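Local atomic coordinates of aspartate aminotransferase (Thermotoga maritima, PDB entry 1O4S), a protein that catalyses the reversible, pyridoxal-phosphate-dependent transfer of the amino group from L-aspartate to 2-oxoglutarate, giving oxaloacetate and L-glutamate, and works as a homodimer. Residues B[178-183]-B[194-199]; B[209-214]-B[239-244]. All blocks are in the same frame, centred on the assembly; numbering follows the deposited sequence.

Interaction 1 (B[178-183]-B[194-199]). With PLP (pyridoxal-5'-phosphate), chain M.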
loop_
_atom_site.group_PDB
_atom_site.type_symbol
_atom_site.label_atom_id
_atom_site.label_comp_id
_atom_site.label_asym_id
_atom_site.label_seq_id
_atom_site.Cartn_x
_atom_site.Cartn_y
_atom_site.Cartn_z
ATOM N N VAL B 178 -10.577 -12.455 -16.491
ATOM C CA VAL B 178 -11.124 -13.533 -15.731
ATOM C C VAL B 178 -10.116 -13.833 -14.618
ATOM O O VAL B 178 -8.924 -14.075 -14.861
ATOM C CB VAL B 178 -11.377 -14.762 -16.593
ATOM C CG1 VAL B 178 -11.823 -15.979 -15.713
ATOM C CG2 VAL B 178 -12.406 -14.454 -17.690
ATOM N N LEU B 179 -10.626 -13.812 -13.392
ATOM C CA LEU B 179 -9.851 -14.022 -12.190
ATOM C C LEU B 179 -9.971 -15.469 -11.707
ATOM O O LEU B 179 -11.067 -15.939 -11.404
ATOM C CB LEU B 179 -10.374 -13.100 -11.095
ATOM C CG LEU B 179 -9.687 -13.241 -9.740
ATOM C CD1 LEU B 179 -8.214 -12.893 -9.848
ATOM C CD2 LEU B 179 -10.407 -12.359 -8.716
ATOM N N ILE B 180 -8.838 -16.144 -11.575
ATOM C CA ILE B 180 -8.813 -17.482 -10.992
ATOM C C ILE B 180 -7.927 -17.528 -9.746
ATOM O O ILE B 180 -6.933 -16.852 -9.648
ATOM C CB ILE B 180 -8.375 -18.566 -12.036
ATOM C CG1 ILE B 180 -7.010 -18.235 -12.630
ATOM C CG2 ILE B 180 -9.477 -18.752 -13.138
ATOM C CD1 ILE B 180 -6.415 -19.331 -13.494
ATOM N N ASN B 181 -8.340 -18.340 -8.797
ATOM C CA ASN B 181 -7.686 -18.526 -7.525
ATOM C C ASN B 181 -7.620 -20.031 -7.223
ATOM O O ASN B 181 -8.546 -20.625 -6.625
ATOM C CB ASN B 181 -8.481 -17.821 -6.443
ATOM C CG ASN B 181 -7.932 -18.076 -5.036
ATOM O OD1 ASN B 181 -8.709 -18.158 -4.082
ATOM N ND2 ASN B 181 -6.597 -18.137 -4.892
ATOM N N SER B 182 -6.513 -20.629 -7.644
ATOM C CA SER B 182 -6.258 -22.043 -7.462
ATOM C C SER B 182 -4.818 -22.186 -6.957
ATOM O O SER B 182 -3.906 -21.630 -7.587
ATOM C CB SER B 182 -6.475 -22.793 -8.782
ATOM O OG SER B 182 -6.143 -24.150 -8.650
ATOM N N PRO B 183 -4.590 -22.872 -5.826
ATOM C CA PRO B 183 -5.638 -23.421 -4.932
ATOM C C PRO B 183 -6.561 -22.390 -4.292
ATOM O O PRO B 183 -6.178 -21.235 -4.017
ATOM C CB PRO B 183 -4.836 -24.158 -3.832
ATOM C CG PRO B 183 -3.450 -24.357 -4.412
ATOM C CD PRO B 183 -3.230 -23.172 -5.331
ATOM N N GLU B 194 -7.492 -29.199 -17.860
ATOM C CA GLU B 194 -8.375 -29.042 -19.023
ATOM C C GLU B 194 -9.116 -27.684 -19.028
ATOM O O GLU B 194 -9.202 -27.006 -20.061
ATOM C CB GLU B 194 -9.348 -30.253 -19.125
ATOM C CG GLU B 194 -9.475 -31.147 -17.856
ATOM C CD GLU B 194 -8.229 -32.013 -17.520
ATOM O OE1 GLU B 194 -7.867 -32.149 -16.317
ATOM O OE2 GLU B 194 -7.602 -32.582 -18.456
ATOM N N PHE B 195 -9.615 -27.277 -17.864
ATOM C CA PHE B 195 -10.247 -25.969 -17.708
ATOM C C PHE B 195 -9.260 -24.814 -18.014
ATOM O O PHE B 195 -9.579 -23.915 -18.778
ATOM C CB PHE B 195 -10.853 -25.828 -16.301
ATOM C CG PHE B 195 -11.348 -24.444 -15.997
ATOM C CD1 PHE B 195 -12.636 -24.057 -16.359
ATOM C CD2 PHE B 195 -10.517 -23.519 -15.373
ATOM C CE1 PHE B 195 -13.087 -22.753 -16.097
ATOM C CE2 PHE B 195 -10.954 -22.241 -15.108
ATOM C CZ PHE B 195 -12.243 -21.843 -15.473
ATOM N N LEU B 196 -8.057 -24.879 -17.443
ATOM C CA LEU B 196 -7.049 -23.828 -17.566
ATOM C C LEU B 196 -6.506 -23.667 -18.982
ATOM O O LEU B 196 -6.342 -22.551 -19.449
ATOM C CB LEU B 196 -5.884 -24.105 -16.580
ATOM C CG LEU B 196 -6.316 -24.156 -15.110
ATOM C CD1 LEU B 196 -5.163 -24.541 -14.199
ATOM C CD2 LEU B 196 -6.915 -22.778 -14.688
ATOM N N GLU B 197 -6.197 -24.786 -19.636
ATOM C CA GLU B 197 -5.792 -24.813 -21.055
ATOM C C GLU B 197 -6.847 -24.174 -21.939
ATOM O O GLU B 197 -6.529 -23.439 -22.878
ATOM C CB GLU B 197 -5.562 -26.265 -21.546
ATOM C CG GLU B 197 -4.383 -26.954 -20.869
ATOM C CD GLU B 197 -4.122 -28.371 -21.352
ATOM O OE1 GLU B 197 -5.075 -29.180 -21.494
ATOM O OE2 GLU B 197 -2.935 -28.677 -21.582
ATOM N N GLY B 198 -8.106 -24.476 -21.633
ATOM C CA GLY B 198 -9.227 -23.929 -22.362
ATOM C C GLY B 198 -9.386 -22.447 -22.110
ATOM O O GLY B 198 -9.706 -21.690 -23.021
ATOM N N LEU B 199 -9.123 -22.018 -20.876
ATOM C CA LEU B 199 -9.299 -20.626 -20.519
ATOM C C LEU B 199 -8.226 -19.802 -21.236
ATOM O O LEU B 199 -8.480 -18.715 -21.717
ATOM C CB LEU B 199 -9.204 -20.467 -19.003
ATOM C CG LEU B 199 -10.109 -19.531 -18.192
ATOM C CD1 LEU B 199 -9.288 -18.968 -17.039
ATOM C CD2 LEU B 199 -10.752 -18.420 -18.978
HETATM N N1 PLP M . -5.511 -14.392 -2.130
HETATM C C2 PLP M . -6.127 -15.251 -1.241
HETATM C C2A PLP M . -7.304 -16.009 -1.781
HETATM C C3 PLP M . -5.687 -15.363 0.088
HETATM O O3 PLP M . -6.241 -16.137 0.859
HETATM C C4 PLP M . -4.564 -14.637 0.518
HETATM C C4A PLP M . -4.062 -14.780 1.972
HETATM C C5 PLP M . -3.954 -13.788 -0.437
HETATM C C6 PLP M . -4.445 -13.680 -1.737
HETATM C C5A PLP M . -2.739 -12.916 -0.200
HETATM O O4P PLP M . -2.524 -12.142 0.968
HETATM P P PLP M . -1.177 -11.308 1.198
HETATM O O1P PLP M . -0.979 -11.507 2.655
HETATM O O2P PLP M . -0.100 -11.838 0.346
HETATM O O3P PLP M . -1.667 -9.955 0.859
#

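Interaction 2 (B[209-214]-B[239-244]). With PLP (pyridoxal-5'-phosphate), chain M.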
loop_
_atom_site.group_PDB
_atom_site.type_symbol
_atom_site.label_atom_id
_atom_site.label_comp_id
_atom_site.label_asym_id
_atom_site.label_seq_id
_atom_site.Cartn_x
_atom_site.Cartn_y
_atom_site.Cartn_z
ATOM N N TYR B 209 -7.525 -10.754 -20.271
ATOM C CA TYR B 209 -6.425 -11.173 -19.401
ATOM C C TYR B 209 -6.876 -12.224 -18.432
ATOM O O TYR B 209 -8.023 -12.200 -17.958
ATOM C CB TYR B 209 -5.896 -10.009 -18.574
ATOM C CG TYR B 209 -5.097 -9.022 -19.360
ATOM C CD1 TYR B 209 -3.759 -9.250 -19.627
ATOM C CD2 TYR B 209 -5.678 -7.837 -19.829
ATOM C CE1 TYR B 209 -3.018 -8.345 -20.360
ATOM C CE2 TYR B 209 -4.936 -6.898 -20.553
ATOM C CZ TYR B 209 -3.605 -7.164 -20.819
ATOM O OH TYR B 209 -2.848 -6.262 -21.553
ATOM N N ILE B 210 -5.974 -13.154 -18.134
ATOM C CA ILE B 210 -6.205 -14.106 -17.061
ATOM C C ILE B 210 -5.349 -13.642 -15.900
ATOM O O ILE B 210 -4.136 -13.557 -16.031
ATOM C CB ILE B 210 -5.823 -15.543 -17.458
ATOM C CG1 ILE B 210 -6.724 -16.044 -18.597
ATOM C CG2 ILE B 210 -5.931 -16.471 -16.221
ATOM C CD1 ILE B 210 -6.314 -17.382 -19.117
ATOM N N ILE B 211 -6.007 -13.323 -14.791
ATOM C CA ILE B 211 -5.350 -12.962 -13.546
ATOM C C ILE B 211 -5.414 -14.175 -12.635
ATOM O O ILE B 211 -6.495 -14.632 -12.278
ATOM C CB ILE B 211 -6.038 -11.772 -12.892
ATOM C CG1 ILE B 211 -6.056 -10.557 -13.843
ATOM C CG2 ILE B 211 -5.342 -11.449 -11.584
ATOM C CD1 ILE B 211 -6.936 -9.416 -13.366
ATOM N N SER B 212 -4.248 -14.693 -12.258
ATOM C CA SER B 212 -4.158 -15.935 -11.501
ATOM C C SER B 212 -3.487 -15.741 -10.158
ATOM O O SER B 212 -2.306 -15.433 -10.096
ATOM C CB SER B 212 -3.405 -17.006 -12.285
ATOM O OG SER B 212 -3.605 -18.241 -11.646
ATOM N N ASP B 213 -4.270 -15.928 -9.105
ATOM C CA ASP B 213 -3.842 -15.766 -7.730
ATOM C C ASP B 213 -3.458 -17.133 -7.199
ATOM O O ASP B 213 -4.319 -17.906 -6.746
ATOM C CB ASP B 213 -4.999 -15.184 -6.922
ATOM C CG ASP B 213 -4.657 -14.957 -5.454
ATOM O OD1 ASP B 213 -3.543 -15.360 -5.001
ATOM O OD2 ASP B 213 -5.486 -14.395 -4.685
ATOM N N GLU B 214 -2.154 -17.394 -7.197
ATOM C CA GLU B 214 -1.603 -18.694 -6.859
ATOM C C GLU B 214 -0.831 -18.704 -5.529
ATOM O O GLU B 214 0.137 -19.428 -5.359
ATOM C CB GLU B 214 -0.766 -19.188 -8.064
ATOM C CG GLU B 214 -1.666 -19.665 -9.224
ATOM C CD GLU B 214 -0.943 -20.195 -10.469
ATOM O OE1 GLU B 214 0.130 -20.875 -10.370
ATOM O OE2 GLU B 214 -1.486 -19.956 -11.588
ATOM N N VAL B 239 -1.600 -12.440 -16.007
ATOM C CA VAL B 239 -1.112 -11.718 -14.837
ATOM C C VAL B 239 -0.967 -12.761 -13.731
ATOM O O VAL B 239 -1.954 -13.318 -13.273
ATOM C CB VAL B 239 -2.077 -10.570 -14.390
ATOM C CG1 VAL B 239 -1.573 -9.876 -13.155
ATOM C CG2 VAL B 239 -2.269 -9.552 -15.522
ATOM N N TYR B 240 0.258 -13.022 -13.315
ATOM C CA TYR B 240 0.527 -14.037 -12.335
ATOM C C TYR B 240 0.772 -13.377 -10.983
ATOM O O TYR B 240 1.559 -12.446 -10.878
ATOM C CB TYR B 240 1.724 -14.867 -12.796
ATOM C CG TYR B 240 2.189 -15.909 -11.819
ATOM C CD1 TYR B 240 1.553 -17.159 -11.738
ATOM C CD2 TYR B 240 3.288 -15.647 -10.955
ATOM C CE1 TYR B 240 2.003 -18.137 -10.811
ATOM C CE2 TYR B 240 3.741 -16.606 -10.051
ATOM C CZ TYR B 240 3.096 -17.846 -9.971
ATOM O OH TYR B 240 3.565 -18.790 -9.097
ATOM N N ILE B 241 0.069 -13.860 -9.960
ATOM C CA ILE B 241 0.171 -13.317 -8.617
ATOM C C ILE B 241 0.537 -14.380 -7.594
ATOM O O ILE B 241 -0.099 -15.444 -7.514
ATOM C CB ILE B 241 -1.128 -12.567 -8.235
ATOM C CG1 ILE B 241 -1.235 -11.356 -9.159
ATOM C CG2 ILE B 241 -1.122 -12.183 -6.754
ATOM C CD1 ILE B 241 -2.401 -10.567 -9.018
ATOM N N ASN B 242 1.566 -14.067 -6.802
ATOM C CA ASN B 242 2.040 -14.927 -5.723
ATOM C C ASN B 242 2.721 -14.053 -4.654
ATOM O O ASN B 242 2.688 -12.825 -4.728
ATOM C CB ASN B 242 2.942 -16.028 -6.308
ATOM C CG ASN B 242 2.915 -17.347 -5.507
ATOM O OD1 ASN B 242 2.687 -17.358 -4.303
ATOM N ND2 ASN B 242 3.197 -18.457 -6.192
ATOM N N GLY B 243 3.274 -14.680 -3.625
ATOM C CA GLY B 243 4.023 -13.983 -2.597
ATOM C C GLY B 243 4.440 -14.929 -1.491
ATOM O O GLY B 243 4.367 -16.150 -1.657
ATOM N N PHE B 244 4.844 -14.361 -0.357
ATOM C CA PHE B 244 5.522 -15.123 0.694
ATOM C C PHE B 244 4.644 -15.407 1.879
ATOM O O PHE B 244 5.030 -16.144 2.798
ATOM C CB PHE B 244 6.786 -14.363 1.129
ATOM C CG PHE B 244 7.777 -14.255 0.045
ATOM C CD1 PHE B 244 7.644 -13.256 -0.923
ATOM C CD2 PHE B 244 8.788 -15.208 -0.089
ATOM C CE1 PHE B 244 8.539 -13.161 -1.970
ATOM C CE2 PHE B 244 9.693 -15.137 -1.147
ATOM C CZ PHE B 244 9.569 -14.116 -2.092
HETATM N N1 PLP M . -5.511 -14.392 -2.130
HETATM C C2 PLP M . -6.127 -15.251 -1.241
HETATM C C2A PLP M . -7.304 -16.009 -1.781
HETATM C C3 PLP M . -5.687 -15.363 0.088
HETATM O O3 PLP M . -6.241 -16.137 0.859
HETATM C C4 PLP M . -4.564 -14.637 0.518
HETATM C C4A PLP M . -4.062 -14.780 1.972
HETATM C C5 PLP M . -3.954 -13.788 -0.437
HETATM C C6 PLP M . -4.445 -13.680 -1.737
HETATM C C5A PLP M . -2.739 -12.916 -0.200
HETATM O O4P PLP M . -2.524 -12.142 0.968
HETATM P P PLP M . -1.177 -11.308 1.198
HETATM O O1P PLP M . -0.979 -11.507 2.655
HETATM O O2P PLP M . -0.100 -11.838 0.346
HETATM O O3P PLP M . -1.667 -9.955 0.859
HETATM O O HOH W 1 2.457 -21.271 -9.114
#

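Interaction 1 (B[178-183]-B[194-199])
Ile180 points its two branches at the sheet-facing side of helix 193-206, overlapping Leu196, Leu199 and the edge of Phe195. Its CG1 stands in the crowded position between the backbone N and the carbonyl carbon (chi1 57°), and the chain runs on extended, so that CD1 crosses Leu196 obliquely and touches its CD2 at 3.7 Å. The other branch, CG2, meets Leu199 tip to tip, at 3.9 Å from CD1 of the leucine. The same methyl lies at the edge of the Phe195 ring, near its plane, with CE2 of Phe195 4.3 Å from CG2 of Ile180. Two residues earlier on the strand, Val178 turns CG1 anti to its backbone N and reaches Leu199 CD1 at 4.1 Å, so that this one leucine methyl rests against both strand residues. The contact between the two segments is wholly apolar and modest in area, 193 Å² over both sides. The axes of 178-180 and 194-199 pass 11.9 Å apart and run roughly antiparallel, at 154°. Ile210, Phe131 and Ile228 pack round the same isoleucine, and Phe208 lies against both Val178 and Leu199. Beyond Ile180 the chain runs on toward the cofactor. Asn181 sets OD1 3.4 Å from the C2A methyl of PLP; that oxygen accepts a hydrogen bond from Asn185 N, while ND2 bonds to Asp213 O, which fixes the amide's rotation. Strand, helix and the following strand 209-213 form a beta-alpha-beta unit, the helix packed on one face of the sheet in the large PLP-binding domain of class I aminotransferases, with the cofactor beyond the C-terminal end of the strand.

Interaction 2 (B[209-214]-B[239-244])
Four backbone hydrogen bonds join strands 209-213 and 238-243 in parallel register, Ile211 beside Val239, Ser212 beside Tyr240 and Asp213 beside Ile241. Val239 N donates to Ile210 O (2.8 Å), Ser212 N to Val239 O, Ile241 N to Ser212 O and Glu214 N to Ile241 O; the Ile241 N bond is the most bent, with an N-H...O angle of 152°. Apolar contacts lie on the face shared with Asp213: Ile211 runs alongside Val239, CG1 to CB 4.0 Å, and its CG2 meets Ile241 CD1. Helix 109-121 packs on this face through Phe118 and Leu114. Polar side chains gather on the face of Ser212 and Tyr240. Ser212 OG donates to the anti lone pair of Glu214 OE2 at 2.7 Å, and Ile228 N also bonds to that oxygen. The carboxylate stands 86° to the Tyr240 ring, with OE1 at the ring edge, 3.3 Å from CE1 of Tyr240. A water donates to Glu214 OE1 and accepts from Tyr240 OH, which takes Asn242 ND2 at 2.9 Å; Ser227 OG bonds to OE1 as well. At the cofactor, Asp213 OD2 lies 2.6 Å from PLP N1 and is hydrogen-bonded to Tyr138 OH. So short an approach is consistent with a protonated pyridine nitrogen paired with an aspartate carboxylate, which would strengthen the ring as an electron sink during transamination.

How the interactions relate
Strands 175-180 and 209-213 are neighbours in the seven-stranded sheet, so interactions 1 and 2, with centres 11 Å apart, share a seam. Ile180 N and Ile211 O, and Ile180 O and Asp213 N, are both 2.9 Å apart, probable hydrogen bonds that join the isoleucine of interaction 1 to the strand of interaction 2. Further on, Ser182 O packs 3.4 Å from Glu214 CG. Helix 193-206 is followed, after a two-residue link, by strand 209-213. One segment of each interaction reaches the same PLP: 178-183 brings Asn181 to its methyl side and 209-214 brings Asp213 to its ring nitrogen. Tyr74 OH of the second subunit is also hydrogen-bonded to it, completing the pocket across the dimer.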